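Local coordinates for L protein (CAS virus, PDB 5MV0), which contains an N-terminal cap-snatching endonuclease domain, which probably cleaves capped host RNA to provide primers for viral transcription, at residues 49-54 against 59-64; 89-94 against 98-103. One frame throughout, in Å; residues are numbered along the deposited sequence.

Interaction 1: residues 49-54 against 59-64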
loop_
_atom_site.group_PDB
_atom_site.type_symbol
_atom_site.label_atom_id
_atom_site.label_comp_id
_atom_site.label_asym_id
_atom_site.label_seq_id
_atom_site.Cartn_x
_atom_site.Cartn_y
_atom_site.Cartn_z
ATOM N N HIS B 49 10.795 3.790 -10.188
ATOM C CA HIS B 49 11.990 4.554 -10.538
ATOM C C HIS B 49 11.706 6.055 -10.583
ATOM O O HIS B 49 12.452 6.852 -9.995
ATOM C CB HIS B 49 12.522 4.067 -11.884
ATOM C CG HIS B 49 13.775 4.746 -12.329
ATOM N ND1 HIS B 49 14.940 4.718 -11.592
ATOM C CD2 HIS B 49 14.056 5.441 -13.458
ATOM C CE1 HIS B 49 15.885 5.374 -12.245
ATOM N NE2 HIS B 49 15.375 5.817 -13.383
ATOM N N GLU B 50 10.644 6.461 -11.301
ATOM C CA GLU B 50 10.277 7.878 -11.373
ATOM C C GLU B 50 10.030 8.452 -9.993
ATOM O O GLU B 50 10.485 9.554 -9.676
ATOM C CB GLU B 50 9.007 8.086 -12.203
ATOM C CG GLU B 50 9.073 7.776 -13.671
ATOM C CD GLU B 50 7.659 7.712 -14.276
ATOM O OE1 GLU B 50 6.676 8.064 -13.571
ATOM O OE2 GLU B 50 7.530 7.296 -15.443
ATOM N N LEU B 51 9.253 7.738 -9.177
ATOM C CA LEU B 51 8.933 8.215 -7.834
ATOM C C LEU B 51 10.194 8.474 -7.018
ATOM O O LEU B 51 10.337 9.524 -6.381
ATOM C CB LEU B 51 8.049 7.196 -7.111
ATOM C CG LEU B 51 7.687 7.578 -5.671
ATOM C CD1 LEU B 51 7.085 8.988 -5.657
ATOM C CD2 LEU B 51 6.721 6.569 -5.073
ATOM N N ASN B 52 11.111 7.514 -7.003
ATOM C CA ASN B 52 12.272 7.666 -6.142
ATOM C C ASN B 52 13.258 8.696 -6.684
ATOM O O ASN B 52 13.929 9.374 -5.896
ATOM C CB ASN B 52 12.901 6.302 -5.929
ATOM C CG ASN B 52 12.031 5.427 -5.032
ATOM O OD1 ASN B 52 11.480 5.914 -4.044
ATOM N ND2 ASN B 52 11.876 4.159 -5.385
ATOM N N CYS B 53 13.346 8.852 -8.007
ATOM C CA CYS B 53 14.124 9.968 -8.547
ATOM C C CYS B 53 13.536 11.297 -8.097
ATOM O O CYS B 53 14.275 12.208 -7.698
ATOM C CB CYS B 53 14.193 9.893 -10.077
ATOM S SG CYS B 53 15.215 8.554 -10.722
ATOM N N CYS B 54 12.202 11.416 -8.113
ATOM C CA CYS B 54 11.556 12.640 -7.649
ATOM C C CYS B 54 11.848 12.893 -6.182
ATOM O O CYS B 54 12.178 14.016 -5.789
ATOM C CB CYS B 54 10.050 12.570 -7.872
ATOM S SG CYS B 54 9.565 12.690 -9.592
ATOM N N ILE B 59 11.321 16.929 -5.751
ATOM C CA ILE B 59 10.350 17.526 -6.661
ATOM C C ILE B 59 9.072 16.686 -6.671
ATOM O O ILE B 59 9.007 15.604 -6.095
ATOM C CB ILE B 59 10.914 17.677 -8.085
ATOM C CG1 ILE B 59 11.124 16.307 -8.712
ATOM C CG2 ILE B 59 12.246 18.436 -8.064
ATOM C CD1 ILE B 59 11.603 16.386 -10.143
ATOM N N ILE B 60 8.060 17.204 -7.356
ATOM C CA ILE B 60 6.742 16.574 -7.421
ATOM C C ILE B 60 6.751 15.475 -8.473
ATOM O O ILE B 60 7.162 15.698 -9.614
ATOM C CB ILE B 60 5.666 17.624 -7.740
ATOM C CG1 ILE B 60 5.577 18.660 -6.617
ATOM C CG2 ILE B 60 4.309 16.974 -8.007
ATOM C CD1 ILE B 60 4.884 19.926 -7.058
ATOM N N HIS B 61 6.287 14.287 -8.096
ATOM C CA HIS B 61 6.034 13.233 -9.076
ATOM C C HIS B 61 4.747 13.549 -9.825
ATOM O O HIS B 61 3.683 13.699 -9.212
ATOM C CB HIS B 61 5.932 11.881 -8.381
ATOM C CG HIS B 61 5.861 10.713 -9.314
ATOM N ND1 HIS B 61 5.328 9.497 -8.935
ATOM C CD2 HIS B 61 6.280 10.559 -10.594
ATOM C CE1 HIS B 61 5.406 8.650 -9.948
ATOM N NE2 HIS B 61 5.984 9.267 -10.964
ATOM N N ASN B 62 4.837 13.632 -11.150
ATOM C CA ASN B 62 3.761 14.197 -11.976
ATOM C C ASN B 62 2.711 13.139 -12.346
ATOM O O ASN B 62 2.445 12.868 -13.518
ATOM C CB ASN B 62 4.362 14.839 -13.223
ATOM C CG ASN B 62 3.328 15.520 -14.097
ATOM O OD1 ASN B 62 2.223 15.834 -13.650
ATOM N ND2 ASN B 62 3.690 15.768 -15.352
ATOM N N THR B 63 2.067 12.575 -11.318
ATOM C CA THR B 63 1.059 11.536 -11.543
ATOM C C THR B 63 -0.227 12.066 -12.174
ATOM O O THR B 63 -0.986 11.279 -12.749
ATOM C CB THR B 63 0.710 10.823 -10.230
ATOM O OG1 THR B 63 0.083 11.746 -9.332
ATOM C CG2 THR B 63 1.955 10.260 -9.579
ATOM N N LYS B 64 -0.519 13.360 -12.063
ATOM C CA LYS B 64 -1.676 13.878 -12.777
ATOM C C LYS B 64 -1.363 14.168 -14.234
ATOM O O LYS B 64 -2.265 14.551 -14.980
ATOM C CB LYS B 64 -2.209 15.136 -12.094
ATOM C CG LYS B 64 -2.715 14.870 -10.681
ATOM C CD LYS B 64 -3.216 16.139 -10.060
ATOM C CE LYS B 64 -2.756 16.291 -8.629
ATOM N NZ LYS B 64 -3.286 17.573 -8.079
#
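His61 reaches back from the short strand 60-61 to Glu50 on the last turns of helix 34-57. Its NE2 gives a hydrogen to Glu50 OE1 at 3.0 Å. The bond is almost straight, 176° at the hydrogen. OE1 lies in the ring plane and accepts through its anti lone pair, on the side away from OE2. The carboxylate is turned 72° against the ring. With CG anti to the backbone N (chi1 -172°), the imidazole of His61 is placed against the helix.

One face of the ring lies over the backbone between Glu50 and Leu51. The methyl of Thr63, from the same segment, sits against the opposite face. Leu51 crosses the histidine side chain at about a right angle, and its CD1 comes 3.8 Å from His61 ND1. Cys54 SG approaches the ring obliquely and lies 3.6 Å from His61 CA.

The second polar link is between backbones. Ile59 N donates to Cys54 O at 3.0 Å, bridging the exit from the helix. Beside it, Cys54 CB packs on Ile59 CG1 at 4.0 Å. Within the helix, Cys53 N and Cys54 N are bonded to the carbonyls of His49 and Glu50. Beyond His61 the chain makes an inverse gamma turn centred on Asn62, with a weak Thr63 N to His61 O bond. Asn62 ND2 is held by the carbonyls of Pro87 and Ile66.

Glu50 OE2 lies close to Asp88 OD1, a pair of acidic groups consistent with the active-site region of a PD-(D/E)XK nuclease. The straight N-H bond to OE1 orients the Glu50 carboxylate and leaves OE2 turned toward Asp88. If Glu50 belongs to the active site, His61 would be a second-shell partner, but the geometry alone does not show this.

Interaction 2: residues 89-94 against 98-103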
loop_
_atom_site.group_PDB
_atom_site.type_symbol
_atom_site.label_atom_id
_atom_site.label_comp_id
_atom_site.label_asym_id
_atom_site.label_seq_id
_atom_site.Cartn_x
_atom_site.Cartn_y
_atom_site.Cartn_z
ATOM N N GLY B 89 8.562 14.453 -13.511
ATOM C CA GLY B 89 8.460 15.220 -12.289
ATOM C C GLY B 89 8.780 16.663 -12.581
ATOM O O GLY B 89 9.336 16.994 -13.637
ATOM N N TYR B 90 8.409 17.524 -11.637
ATOM C CA TYR B 90 8.657 18.953 -11.784
ATOM C C TYR B 90 8.569 19.623 -10.423
ATOM O O TYR B 90 8.015 19.070 -9.469
ATOM C CB TYR B 90 7.654 19.608 -12.738
ATOM C CG TYR B 90 6.269 19.717 -12.140
ATOM C CD1 TYR B 90 5.840 20.893 -11.527
ATOM C CD2 TYR B 90 5.393 18.635 -12.172
ATOM C CE1 TYR B 90 4.574 20.989 -10.965
ATOM C CE2 TYR B 90 4.123 18.727 -11.623
ATOM C CZ TYR B 90 3.720 19.908 -11.019
ATOM O OH TYR B 90 2.467 20.002 -10.467
ATOM N N THR B 91 9.112 20.833 -10.351
ATOM C CA THR B 91 8.780 21.728 -9.255
ATOM C C THR B 91 8.956 23.164 -9.732
ATOM O O THR B 91 9.765 23.445 -10.622
ATOM C CB THR B 91 9.622 21.451 -7.999
ATOM O OG1 THR B 91 9.012 22.098 -6.873
ATOM C CG2 THR B 91 11.050 21.955 -8.166
ATOM N N ILE B 92 8.153 24.060 -9.164
ATOM C CA ILE B 92 8.242 25.492 -9.418
ATOM C C ILE B 92 8.673 26.162 -8.125
ATOM O O ILE B 92 7.931 26.166 -7.133
ATOM C CB ILE B 92 6.913 26.067 -9.918
ATOM C CG1 ILE B 92 6.506 25.362 -11.206
ATOM C CG2 ILE B 92 7.039 27.583 -10.123
ATOM C CD1 ILE B 92 5.083 25.575 -11.569
ATOM N N ASP B 93 9.873 26.726 -8.134
ATOM C CA ASP B 93 10.401 27.477 -7.001
ATOM C C ASP B 93 10.226 28.956 -7.331
ATOM O O ASP B 93 11.048 29.546 -8.035
ATOM C CB ASP B 93 11.861 27.115 -6.761
ATOM C CG ASP B 93 12.435 27.769 -5.519
ATOM O OD1 ASP B 93 11.800 28.688 -4.958
ATOM O OD2 ASP B 93 13.547 27.367 -5.116
ATOM N N ARG B 94 9.139 29.554 -6.843
ATOM C CA ARG B 94 8.894 30.960 -7.149
ATOM C C ARG B 94 9.838 31.869 -6.381
ATOM O O ARG B 94 10.104 32.993 -6.819
ATOM C CB ARG B 94 7.439 31.321 -6.856
ATOM C CG ARG B 94 6.481 30.547 -7.726
ATOM C CD ARG B 94 5.044 30.978 -7.562
ATOM N NE ARG B 94 4.176 30.135 -8.379
ATOM C CZ ARG B 94 3.744 28.932 -8.011
ATOM N NH1 ARG B 94 4.091 28.427 -6.832
ATOM N NH2 ARG B 94 2.966 28.229 -8.825
ATOM N N THR B 98 12.805 29.492 -10.370
ATOM C CA THR B 98 13.405 28.314 -10.979
ATOM C C THR B 98 12.336 27.253 -11.201
ATOM O O THR B 98 11.498 27.015 -10.322
ATOM C CB THR B 98 14.532 27.751 -10.106
ATOM O OG1 THR B 98 15.539 28.752 -9.912
ATOM C CG2 THR B 98 15.167 26.535 -10.773
ATOM N N ILE B 99 12.353 26.647 -12.385
ATOM C CA ILE B 99 11.546 25.476 -12.703
ATOM C C ILE B 99 12.496 24.310 -12.926
ATOM O O ILE B 99 13.509 24.459 -13.618
ATOM C CB ILE B 99 10.672 25.709 -13.947
ATOM C CG1 ILE B 99 9.627 26.794 -13.662
ATOM C CG2 ILE B 99 10.018 24.397 -14.401
ATOM C CD1 ILE B 99 8.994 27.381 -14.918
ATOM N N ILE B 100 12.184 23.161 -12.328
ATOM C CA ILE B 100 12.917 21.925 -12.571
ATOM C C ILE B 100 11.969 20.935 -13.240
ATOM O O ILE B 100 10.788 20.860 -12.881
ATOM C CB ILE B 100 13.491 21.356 -11.260
ATOM C CG1 ILE B 100 14.423 22.381 -10.594
ATOM C CG2 ILE B 100 14.228 20.061 -11.515
ATOM C CD1 ILE B 100 14.810 22.030 -9.173
ATOM N N VAL B 101 12.468 20.205 -14.236
ATOM C CA VAL B 101 11.733 19.088 -14.821
ATOM C C VAL B 101 12.642 17.868 -14.853
ATOM O O VAL B 101 13.856 17.971 -15.053
ATOM C CB VAL B 101 11.186 19.386 -16.234
ATOM C CG1 VAL B 101 10.077 20.431 -16.190
ATOM C CG2 VAL B 101 12.321 19.799 -17.177
ATOM N N LEU B 102 12.037 16.699 -14.653
ATOM C CA LEU B 102 12.754 15.440 -14.582
ATOM C C LEU B 102 12.247 14.498 -15.663
ATOM O O LEU B 102 11.032 14.372 -15.867
ATOM C CB LEU B 102 12.578 14.788 -13.199
ATOM C CG LEU B 102 12.941 13.299 -13.149
ATOM C CD1 LEU B 102 14.449 13.118 -13.234
ATOM C CD2 LEU B 102 12.365 12.651 -11.895
ATOM N N GLU B 103 13.179 13.845 -16.352
ATOM C CA GLU B 103 12.894 12.707 -17.224
ATOM C C GLU B 103 13.704 11.532 -16.694
ATOM O O GLU B 103 14.941 11.566 -16.714
ATOM C CB GLU B 103 13.250 13.004 -18.680
ATOM C CG GLU B 103 12.438 14.137 -19.322
ATOM C CD GLU B 103 10.988 13.751 -19.579
ATOM O OE1 GLU B 103 10.650 12.552 -19.438
ATOM O OE2 GLU B 103 10.188 14.647 -19.920
#
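Thr91 and Ile100 face each other at the middle of an antiparallel beta hairpin, and they exchange two backbone hydrogen bonds. Thr91 N donates to Ile100 O, and Ile100 N returns the bond to Thr91 O at 3.0 Å. The same two-bond pattern joins Asp93 to Thr98 near the turn; there Asp93 N to Thr98 O is the shorter bond, 2.7 Å. At the other end Leu102 N binds Gly89 O at 2.9 Å, but the return bond from Gly89 N to Leu102 O is weak at 3.4 Å. Tyr90 with Val101 and Ile92 with Ile99 are the non-hydrogen-bonded pairs. CA-H...O contacts add to the ladder, including Tyr90 CA to Ile100 O at 3.1 Å.

Side chains meet on both faces. Thr91 and Ile100 lie side by side, with Thr91 CG2 3.9 Å from Ile100 CD1. On the other face Ile92 CG1 meets Ile99 CG1 at 4.2 Å. Tyr90 touches the partner strand through CB; its chi1 of 72° leads the ring away.

The polar ends near the turn are bound within it. Asp93 OD1 accepts from Asn96 N, and Thr98 OG1 bonds to Asn96 O.

The two strand segments run almost exactly antiparallel, at 175°, and form the middle pair of a four-strand mixed sheet. Strand 60-61 borders 89-93, and strand 137-145 borders 98-106. Tyr90, Ile92 and Ile99 pack on Val71 of helix 68-73, while Leu102, on the other face, packs against the end of helix 34-57.

How the interactions relate
From the N terminus, interaction 1 comes first. It closes over the last turn of helix 34-57 and the exit from it, so that residues 59-64 fold back beside 49-54. The chain then passes through helix 68-73 to strand 89-93. Interaction 2 closes the hairpin turn between 89-94 and 98-103. The two loops are in series; they neither nest nor cross. Their centres are about 11 Å apart, and they touch directly. Ile60 N probably bonds to Tyr90 O at 2.8 Å, which sets strand 60-61 on the edge of the hairpin. Cys54 and Ile59 pack on Leu102. Together the contacts tie the end of helix 34-57 to the central sheet.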